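Local coordinates for protein AncCDT-1 (Synthetic construct, PDB 5T0W) that binds arginine in the cleft of a periplasmic solute-binding fold and, as a reconstructed precursor of cyclohexadienyl dehydratase, probably served amino acid transport, at residues G110-V115 / V197-E202; P105-G110 / D181-A186; T142-A147 / A177-S182. One frame throughout, in Å; residues are numbered along the deposited sequence.

Interaction 1. Residues G110-V115 / V197-E202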
loop_
_atom_site.group_PDB
_atom_site.type_symbol
_atom_site.label_atom_id
_atom_site.label_comp_id
_atom_site.label_asym_id
_atom_site.label_seq_id
_atom_site.Cartn_x
_atom_site.Cartn_y
_atom_site.Cartn_z
ATOM N N GLY A 110 8.759 2.080 -5.323
ATOM C CA GLY A 110 8.697 2.761 -6.595
ATOM C C GLY A 110 7.538 2.203 -7.384
ATOM O O GLY A 110 6.860 1.278 -6.938
ATOM N N GLN A 111 7.287 2.817 -8.542
ATOM C CA GLN A 111 6.187 2.429 -9.413
ATOM C C GLN A 111 6.786 1.465 -10.387
ATOM O O GLN A 111 7.808 1.752 -10.971
ATOM C CB GLN A 111 5.592 3.653 -10.137
ATOM C CG GLN A 111 4.848 4.607 -9.234
ATOM C CD GLN A 111 3.832 3.851 -8.429
ATOM O OE1 GLN A 111 2.941 3.216 -8.995
ATOM N NE2 GLN A 111 3.943 3.897 -7.105
ATOM N N THR A 112 6.098 0.349 -10.609
ATOM C CA THR A 112 6.498 -0.650 -11.606
ATOM C C THR A 112 5.361 -0.968 -12.585
ATOM O O THR A 112 4.194 -0.919 -12.235
ATOM C CB THR A 112 6.921 -1.905 -10.887
ATOM O OG1 THR A 112 7.971 -1.554 -9.988
ATOM C CG2 THR A 112 7.397 -2.957 -11.845
ATOM N N ILE A 113 5.734 -1.238 -13.831
ATOM C CA ILE A 113 4.802 -1.614 -14.891
ATOM C C ILE A 113 4.844 -3.116 -15.065
ATOM O O ILE A 113 5.902 -3.708 -15.144
ATOM C CB ILE A 113 5.190 -0.989 -16.246
ATOM C CG1 ILE A 113 5.258 0.530 -16.158
ATOM C CG2 ILE A 113 4.207 -1.410 -17.330
ATOM C CD1 ILE A 113 6.069 1.158 -17.259
ATOM N N LEU A 114 3.676 -3.711 -15.183
ATOM C CA LEU A 114 3.532 -5.133 -15.386
ATOM C C LEU A 114 2.865 -5.348 -16.729
ATOM O O LEU A 114 1.897 -4.670 -17.030
ATOM C CB LEU A 114 2.637 -5.677 -14.290
ATOM C CG LEU A 114 3.050 -6.954 -13.580
ATOM C CD1 LEU A 114 4.351 -6.712 -12.836
ATOM C CD2 LEU A 114 1.964 -7.353 -12.589
ATOM N N VAL A 115 3.399 -6.272 -17.527
ATOM C CA VAL A 115 2.811 -6.644 -18.826
ATOM C C VAL A 115 2.818 -8.166 -19.088
ATOM O O VAL A 115 3.459 -8.924 -18.363
ATOM C CB VAL A 115 3.523 -5.939 -20.000
ATOM C CG1 VAL A 115 3.351 -4.434 -19.896
ATOM C CG2 VAL A 115 4.989 -6.303 -20.051
ATOM N N VAL A 197 3.394 -13.786 -15.365
ATOM C CA VAL A 197 3.477 -12.498 -16.185
ATOM C C VAL A 197 4.897 -11.851 -16.070
ATOM O O VAL A 197 5.799 -12.479 -15.511
ATOM C CB VAL A 197 2.384 -11.388 -15.847
ATOM C CG1 VAL A 197 1.073 -11.648 -16.566
ATOM C CG2 VAL A 197 2.126 -11.170 -14.353
ATOM N N VAL A 198 5.087 -10.598 -16.530
ATOM C CA VAL A 198 6.431 -9.912 -16.538
ATOM C C VAL A 198 6.541 -8.436 -16.078
ATOM O O VAL A 198 5.674 -7.625 -16.379
ATOM C CB VAL A 198 7.002 -10.013 -17.971
ATOM C CG1 VAL A 198 7.683 -8.750 -18.505
ATOM C CG2 VAL A 198 7.909 -11.220 -18.098
ATOM N N VAL A 199 7.641 -8.105 -15.382
ATOM C CA VAL A 199 7.944 -6.738 -14.885
ATOM C C VAL A 199 8.880 -5.951 -15.825
ATOM O O VAL A 199 9.783 -6.555 -16.414
ATOM C CB VAL A 199 8.645 -6.812 -13.518
ATOM C CG1 VAL A 199 9.197 -5.458 -13.103
ATOM C CG2 VAL A 199 7.692 -7.336 -12.445
ATOM N N VAL A 200 8.613 -4.643 -15.972
ATOM C CA VAL A 200 9.439 -3.617 -16.632
ATOM C C VAL A 200 9.612 -2.522 -15.644
ATOM O O VAL A 200 8.617 -2.024 -15.136
ATOM C CB VAL A 200 8.665 -2.879 -17.758
ATOM C CG1 VAL A 200 9.384 -1.616 -18.226
ATOM C CG2 VAL A 200 8.370 -3.812 -18.914
ATOM N N ASP A 201 10.845 -2.069 -15.435
ATOM C CA ASP A 201 11.096 -1.153 -14.310
ATOM C C ASP A 201 11.092 0.352 -14.636
ATOM O O ASP A 201 11.557 0.793 -15.700
ATOM C CB ASP A 201 12.365 -1.539 -13.573
ATOM C CG ASP A 201 12.219 -1.353 -12.079
ATOM O OD1 ASP A 201 11.682 -2.246 -11.398
ATOM O OD2 ASP A 201 12.616 -0.289 -11.576
ATOM N N GLU A 202 10.568 1.123 -13.688
ATOM C CA GLU A 202 10.451 2.556 -13.835
ATOM C C GLU A 202 11.528 3.274 -13.027
ATOM O O GLU A 202 11.464 3.295 -11.797
ATOM C CB GLU A 202 9.076 3.020 -13.369
ATOM C CG GLU A 202 8.792 4.447 -13.767
ATOM C CD GLU A 202 7.351 4.821 -13.551
ATOM O OE1 GLU A 202 7.085 5.839 -12.845
ATOM O OE2 GLU A 202 6.491 4.077 -14.086
#

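Interaction 2. Residues P105-G110 / D181-A186. With ARG (arginine), chain E.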
loop_
_atom_site.group_PDB
_atom_site.type_symbol
_atom_site.label_atom_id
_atom_site.label_comp_id
_atom_site.label_asym_id
_atom_site.label_seq_id
_atom_site.Cartn_x
_atom_site.Cartn_y
_atom_site.Cartn_z
ATOM N N PRO A 105 8.873 7.215 7.918
ATOM C CA PRO A 105 8.817 6.192 6.860
ATOM C C PRO A 105 9.041 4.821 7.395
ATOM O O PRO A 105 9.941 4.661 8.178
ATOM C CB PRO A 105 9.968 6.592 5.924
ATOM C CG PRO A 105 10.077 8.067 6.095
ATOM C CD PRO A 105 9.811 8.295 7.562
ATOM N N TYR A 106 8.224 3.847 7.013
ATOM C CA TYR A 106 8.455 2.470 7.445
ATOM C C TYR A 106 8.954 1.550 6.320
ATOM O O TYR A 106 9.111 0.348 6.554
ATOM C CB TYR A 106 7.241 1.867 8.161
ATOM C CG TYR A 106 6.044 1.426 7.303
ATOM C CD1 TYR A 106 5.907 0.113 6.856
ATOM C CD2 TYR A 106 4.989 2.301 7.044
ATOM C CE1 TYR A 106 4.802 -0.292 6.116
ATOM C CE2 TYR A 106 3.896 1.904 6.315
ATOM C CZ TYR A 106 3.795 0.605 5.856
ATOM O OH TYR A 106 2.670 0.215 5.154
ATOM N N MET A 107 9.233 2.119 5.134
ATOM C CA MET A 107 9.392 1.344 3.894
ATOM C C MET A 107 9.551 2.327 2.726
ATOM O O MET A 107 9.172 3.496 2.863
ATOM C CB MET A 107 8.123 0.476 3.679
ATOM C CG MET A 107 8.074 -0.381 2.436
ATOM S SD MET A 107 9.081 -1.823 2.596
ATOM C CE MET A 107 9.460 -2.154 0.844
ATOM N N THR A 108 10.077 1.859 1.589
ATOM C CA THR A 108 10.045 2.611 0.335
ATOM C C THR A 108 9.585 1.747 -0.847
ATOM O O THR A 108 9.937 0.570 -0.910
ATOM C CB THR A 108 11.405 3.191 -0.072
ATOM O OG1 THR A 108 12.333 2.121 -0.280
ATOM C CG2 THR A 108 11.924 4.143 0.999
ATOM N N ALA A 109 8.839 2.359 -1.790
ATOM C CA ALA A 109 8.295 1.696 -2.993
ATOM C C ALA A 109 8.340 2.629 -4.187
ATOM O O ALA A 109 7.995 3.800 -4.089
ATOM C CB ALA A 109 6.858 1.279 -2.765
ATOM N N GLY A 110 8.759 2.080 -5.323
ATOM C CA GLY A 110 8.697 2.761 -6.595
ATOM C C GLY A 110 7.538 2.203 -7.384
ATOM O O GLY A 110 6.860 1.278 -6.938
ATOM N N ASP A 181 2.802 -0.608 -7.031
ATOM C CA ASP A 181 4.024 -0.481 -6.246
ATOM C C ASP A 181 4.991 -1.593 -6.595
ATOM O O ASP A 181 4.575 -2.750 -6.754
ATOM C CB ASP A 181 3.721 -0.496 -4.741
ATOM C CG ASP A 181 3.056 0.802 -4.240
ATOM O OD1 ASP A 181 2.959 1.776 -4.992
ATOM O OD2 ASP A 181 2.704 0.868 -3.051
ATOM N N SER A 182 6.292 -1.277 -6.637
ATOM C CA SER A 182 7.300 -2.291 -7.009
ATOM C C SER A 182 7.149 -3.610 -6.265
ATOM O O SER A 182 7.200 -4.672 -6.889
ATOM C CB SER A 182 8.748 -1.846 -6.778
ATOM O OG SER A 182 8.976 -0.456 -6.833
ATOM N N PRO A 183 7.004 -3.577 -4.941
ATOM C CA PRO A 183 6.961 -4.863 -4.226
ATOM C C PRO A 183 5.712 -5.676 -4.536
ATOM O O PRO A 183 5.724 -6.894 -4.442
ATOM C CB PRO A 183 7.008 -4.458 -2.749
ATOM C CG PRO A 183 7.432 -3.028 -2.738
ATOM C CD PRO A 183 6.912 -2.443 -4.023
ATOM N N VAL A 184 4.636 -4.993 -4.916
ATOM C CA VAL A 184 3.410 -5.703 -5.312
ATOM C C VAL A 184 3.588 -6.320 -6.692
ATOM O O VAL A 184 3.222 -7.464 -6.915
ATOM C CB VAL A 184 2.188 -4.778 -5.310
ATOM C CG1 VAL A 184 0.964 -5.497 -5.820
ATOM C CG2 VAL A 184 1.955 -4.249 -3.910
ATOM N N ALA A 185 4.187 -5.556 -7.601
ATOM C CA ALA A 185 4.468 -6.016 -8.954
ATOM C C ALA A 185 5.339 -7.251 -8.937
ATOM O O ALA A 185 5.096 -8.214 -9.681
ATOM C CB ALA A 185 5.166 -4.910 -9.736
ATOM N N ALA A 186 6.360 -7.231 -8.082
ATOM C CA ALA A 186 7.243 -8.360 -7.963
ATOM C C ALA A 186 6.471 -9.573 -7.482
ATOM O O ALA A 186 6.588 -10.669 -8.046
ATOM C CB ALA A 186 8.388 -8.035 -7.017
HETATM N N ARG E . 1.315 2.795 -2.170
HETATM C CA ARG E . 0.171 3.190 -3.002
HETATM C C ARG E . -0.533 4.292 -2.306
HETATM O O ARG E . -1.334 4.966 -2.955
HETATM C CB ARG E . -0.781 2.044 -3.181
HETATM C CG ARG E . -1.415 1.649 -1.878
HETATM C CD ARG E . -2.558 0.658 -2.085
HETATM N NE ARG E . -2.730 -0.147 -0.888
HETATM C CZ ARG E . -3.715 -1.014 -0.714
HETATM N NH1 ARG E . -3.786 -1.737 0.410
HETATM N NH2 ARG E . -4.624 -1.168 -1.669
HETATM O OXT ARG E . -0.320 4.499 -1.094
#

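Interaction 3. Residues T142-A147 / A177-S182. With ARG (arginine), chain E.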
loop_
_atom_site.group_PDB
_atom_site.type_symbol
_atom_site.label_atom_id
_atom_site.label_comp_id
_atom_site.label_asym_id
_atom_site.label_seq_id
_atom_site.Cartn_x
_atom_site.Cartn_y
_atom_site.Cartn_z
ATOM N N THR A 142 -4.881 5.406 -5.918
ATOM C CA THR A 142 -3.533 5.096 -5.552
ATOM C C THR A 142 -2.541 6.018 -6.236
ATOM O O THR A 142 -2.868 6.708 -7.178
ATOM C CB THR A 142 -3.159 3.662 -5.916
ATOM O OG1 THR A 142 -3.400 3.448 -7.304
ATOM C CG2 THR A 142 -3.930 2.639 -5.103
ATOM N N THR A 143 -1.288 5.987 -5.774
ATOM C CA THR A 143 -0.229 6.783 -6.393
ATOM C C THR A 143 0.067 6.282 -7.819
ATOM O O THR A 143 0.547 7.051 -8.651
ATOM C CB THR A 143 1.084 6.808 -5.564
ATOM O OG1 THR A 143 1.586 5.479 -5.389
ATOM C CG2 THR A 143 0.851 7.413 -4.212
ATOM N N SER A 144 -0.248 5.026 -8.100
ATOM C CA SER A 144 -0.092 4.515 -9.429
ATOM C C SER A 144 -1.108 5.183 -10.372
ATOM O O SER A 144 -0.790 5.466 -11.526
ATOM C CB SER A 144 -0.227 2.986 -9.423
ATOM O OG SER A 144 0.683 2.380 -8.521
ATOM N N GLU A 145 -2.339 5.396 -9.900
ATOM C CA GLU A 145 -3.337 6.121 -10.701
ATOM C C GLU A 145 -2.797 7.495 -11.034
ATOM O O GLU A 145 -2.858 7.918 -12.178
ATOM C CB GLU A 145 -4.671 6.304 -9.963
ATOM C CG GLU A 145 -5.761 6.960 -10.811
ATOM C CD GLU A 145 -6.991 7.329 -10.031
ATOM O OE1 GLU A 145 -6.998 7.171 -8.787
ATOM O OE2 GLU A 145 -7.971 7.804 -10.675
ATOM N N GLN A 146 -2.298 8.177 -10.009
ATOM C CA GLN A 146 -1.808 9.509 -10.165
ATOM C C GLN A 146 -0.644 9.492 -11.160
ATOM O O GLN A 146 -0.546 10.374 -12.008
ATOM C CB GLN A 146 -1.331 10.147 -8.828
ATOM C CG GLN A 146 -1.633 11.666 -8.728
ATOM C CD GLN A 146 -0.553 12.530 -8.027
ATOM O OE1 GLN A 146 -0.408 12.520 -6.790
ATOM N NE2 GLN A 146 0.169 13.321 -8.820
ATOM N N ALA A 147 0.259 8.528 -11.022
ATOM C CA ALA A 147 1.452 8.496 -11.847
ATOM C C ALA A 147 1.053 8.301 -13.284
ATOM O O ALA A 147 1.594 8.958 -14.172
ATOM C CB ALA A 147 2.381 7.380 -11.408
ATOM N N ALA A 177 -1.218 -3.087 -19.848
ATOM C CA ALA A 177 -0.332 -3.039 -18.724
ATOM C C ALA A 177 -1.071 -2.667 -17.466
ATOM O O ALA A 177 -2.210 -2.197 -17.536
ATOM C CB ALA A 177 0.748 -2.027 -18.991
ATOM N N MET A 178 -0.430 -2.887 -16.318
ATOM C CA MET A 178 -0.863 -2.313 -15.073
ATOM C C MET A 178 0.339 -1.711 -14.345
ATOM O O MET A 178 1.458 -2.155 -14.494
ATOM C CB MET A 178 -1.596 -3.308 -14.181
ATOM C CG MET A 178 -0.744 -4.178 -13.302
ATOM S SD MET A 178 -1.714 -5.293 -12.211
ATOM C CE MET A 178 -2.330 -4.172 -10.985
ATOM N N VAL A 179 0.082 -0.657 -13.581
ATOM C CA VAL A 179 1.097 -0.033 -12.791
ATOM C C VAL A 179 0.718 -0.279 -11.349
ATOM O O VAL A 179 -0.449 -0.226 -10.990
ATOM C CB VAL A 179 1.211 1.476 -13.075
ATOM C CG1 VAL A 179 2.430 2.047 -12.362
ATOM C CG2 VAL A 179 1.298 1.774 -14.572
ATOM N N THR A 180 1.714 -0.533 -10.517
ATOM C CA THR A 180 1.498 -0.781 -9.114
ATOM C C THR A 180 2.821 -0.563 -8.362
ATOM O O THR A 180 3.874 -0.374 -8.989
ATOM C CB THR A 180 0.939 -2.194 -8.921
ATOM O OG1 THR A 180 0.403 -2.322 -7.611
ATOM C CG2 THR A 180 2.018 -3.256 -9.082
ATOM N N ASP A 181 2.802 -0.608 -7.031
ATOM C CA ASP A 181 4.024 -0.481 -6.246
ATOM C C ASP A 181 4.991 -1.593 -6.595
ATOM O O ASP A 181 4.575 -2.750 -6.754
ATOM C CB ASP A 181 3.721 -0.496 -4.741
ATOM C CG ASP A 181 3.056 0.802 -4.240
ATOM O OD1 ASP A 181 2.959 1.776 -4.992
ATOM O OD2 ASP A 181 2.704 0.868 -3.051
ATOM N N SER A 182 6.292 -1.277 -6.637
ATOM C CA SER A 182 7.300 -2.291 -7.009
ATOM C C SER A 182 7.149 -3.610 -6.265
ATOM O O SER A 182 7.200 -4.672 -6.889
ATOM C CB SER A 182 8.748 -1.846 -6.778
ATOM O OG SER A 182 8.976 -0.456 -6.833
HETATM N N ARG E . 1.315 2.795 -2.170
HETATM C CA ARG E . 0.171 3.190 -3.002
HETATM C C ARG E . -0.533 4.292 -2.306
HETATM O O ARG E . -1.334 4.966 -2.955
HETATM C CB ARG E . -0.781 2.044 -3.181
HETATM C CG ARG E . -1.415 1.649 -1.878
HETATM C CD ARG E . -2.558 0.658 -2.085
HETATM N NE ARG E . -2.730 -0.147 -0.888
HETATM C CZ ARG E . -3.715 -1.014 -0.714
HETATM N NH1 ARG E . -3.786 -1.737 0.410
HETATM N NH2 ARG E . -4.624 -1.168 -1.669
HETATM O OXT ARG E . -0.320 4.499 -1.094
#

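Interaction 1. Residues G110-V115 / V197-E202
Val115 and Ile113 meet Val198 and Val200 on one face of an antiparallel strand pair, four branched side chains brought together by the register. In Val115, CG1 lies anti to the carbonyl carbon (chi1 -63°), which leaves CG2 between the backbone N and the carbonyl carbon and turned to the partner strand. That methyl reaches Val198 CG1 at 4.0 Å and, less closely, Val200 CG2 at 4.4 Å. Ile113 and Val200 sit level with each other, CB to CB 4.2 Å. Through the sheet, on the face of Leu114 and Thr112, Val199 splits its two methyls: CG2 goes to Leu114 CD1, the two side chains slanting past each other, and CG1 goes to Thr112 CG2, crossing at about a right angle. Leu114 also spreads CD2 towards Val197 CG2, 4.2 Å away.

Between these two layers the backbones are stitched by two hydrogen-bonded pairs. Ile113 gives its N-H to Val200 O, and Val200 N returns one to Ile113 O at 3.0 Å, nearly straight at 170°. Val115 does the same with Val198, its N lying 2.9 Å from Val198 O. Beyond the Ile113-Val200 pair, Glu202, extended past CG, has CB nearest Gln111 O and OE1 3.8 Å from Gln111 CB. The carboxamide of Gln111 bends away from this partner, its OE1 bonded to Ser144 OG and its NE2 to Asp181 OD1.

This is sheet building in the second lobe of the binding protein: strand 107-115 takes 198-201 along one edge and 177-181 along the other. Helix 182-189 packs under Thr112 and Leu114, helix 163-171 meets Val197, and Phe126 and Leu129 lie against Ile113.

Interaction 2. Residues P105-G110 / D181-A186
Gly110 and Ser182 form the polar half of this contact, and the carbonyl of Gly110 is its focus. Ser182 grips Gly110 O twice. Its backbone N lies 2.6 Å from Gly110 O, tilted moderately from the carbonyl plane, and its OG stands 2.7 Å from the same oxygen, above the plane and 61° out of it. Both donors come from the same face; OG lies beside its own backbone N, at a chi1 of -27° that is far from staggered. Ser182 opens helix 182-189, so its N-H has no helical carbonyl to serve and is spent instead on the chain of strand 107-115.

Ala109 makes the apolar half. Its CB rests 3.9 Å from Pro183 CD, in the first turn of the helix, and also meets Asp181. Further back, Met107 CE touches Pro183 CG at 4.2 Å, and both residues lean on Phe245 of helix 236-245. In the two-lobed fold of periplasmic binding proteins this strand is one of the crossings between lobes; residues 106-109 pair with strand 207-213, the other crossing, before Gly110 delivers the chain to the second lobe.

Asp181, at the N-cap position, uses its side chain for the ligand rather than for capping. A chi1 of -73° sets CG anti to the carbonyl carbon; from there OD2 takes a hydrogen bond from N of the bound arginine at 2.5 Å. An alanine here would probably leave the ligand's ammonium group without its carboxylate partner and Gln111 NE2 without the acceptor it has in OD1. Ala185 N bonds to the backbone O of Asp181, the first regular link of the helix.

Interaction 3. Residues T142-A147 / A177-S182
Ser144 meets bare backbone: its hydroxyl points at the main chain of Thr180, OG to CA 3.3 Å, while the Thr180 side chain leaves for the other face of the sheet. Nothing polar is exchanged directly between the two segments. OG lies anti to the carbonyl carbon of Ser144 (chi1 -55°) and finds its polar partner in Gln111 of the neighbouring strand. Behind the hydroxyl, Ser144 CB sits 3.6 Å from Val179 O and 4.1 Å from Val179 CG1, the apolar part of the contact. The axes of helix 143-147 and strand 177-181 come within 7.6 Å, with the short side chain of Ser144 between them.

Strand 135-139, helix 143-151 and strand 156-160 form a beta-alpha-beta crossover of the second lobe, with 177-181 alongside 135-139. The helix packs on this sheet, and its N-terminus reaches the bound arginine. Thr143 N gives a hydrogen bond to the ligand's carboxylate atom O, 3.0 Å and 149°, an arrangement in which the helix end would also be expected to favour negative charge. Thr142, the N-cap, accepts a weak bond from Glu145 N at its OG1, which also bonds to Gln139 O. Its other branch, CG2, packs 3.7 Å from CB of the bound arginine. Thr143 CG2 lies near the carboxylate, and Thr143 OG1 faces the ligand's CA at 3.6 Å.

In the fold
All three contacts involve strands of one sheet, interaction 2 where it runs into the crossing between lobes. Interaction 1 is the most peripheral, partly buried, a strand pair of backbone bonds and packed branched aliphatic side chains; interactions 2 and 3 are buried and border the arginine. Interactions 1 and 2 share strand 107-115 and Gly110, while 2 and 3 share Asp181 and Ser182, where strand 177-181 becomes helix 182-189. Chemistry follows place: regular pairing in the sheet, a doubly gripped carbonyl at the lobe crossing, and van der Waals contact with ligand-directed polar groups at the two helix starts. Gln111 of interaction 1 links the other two.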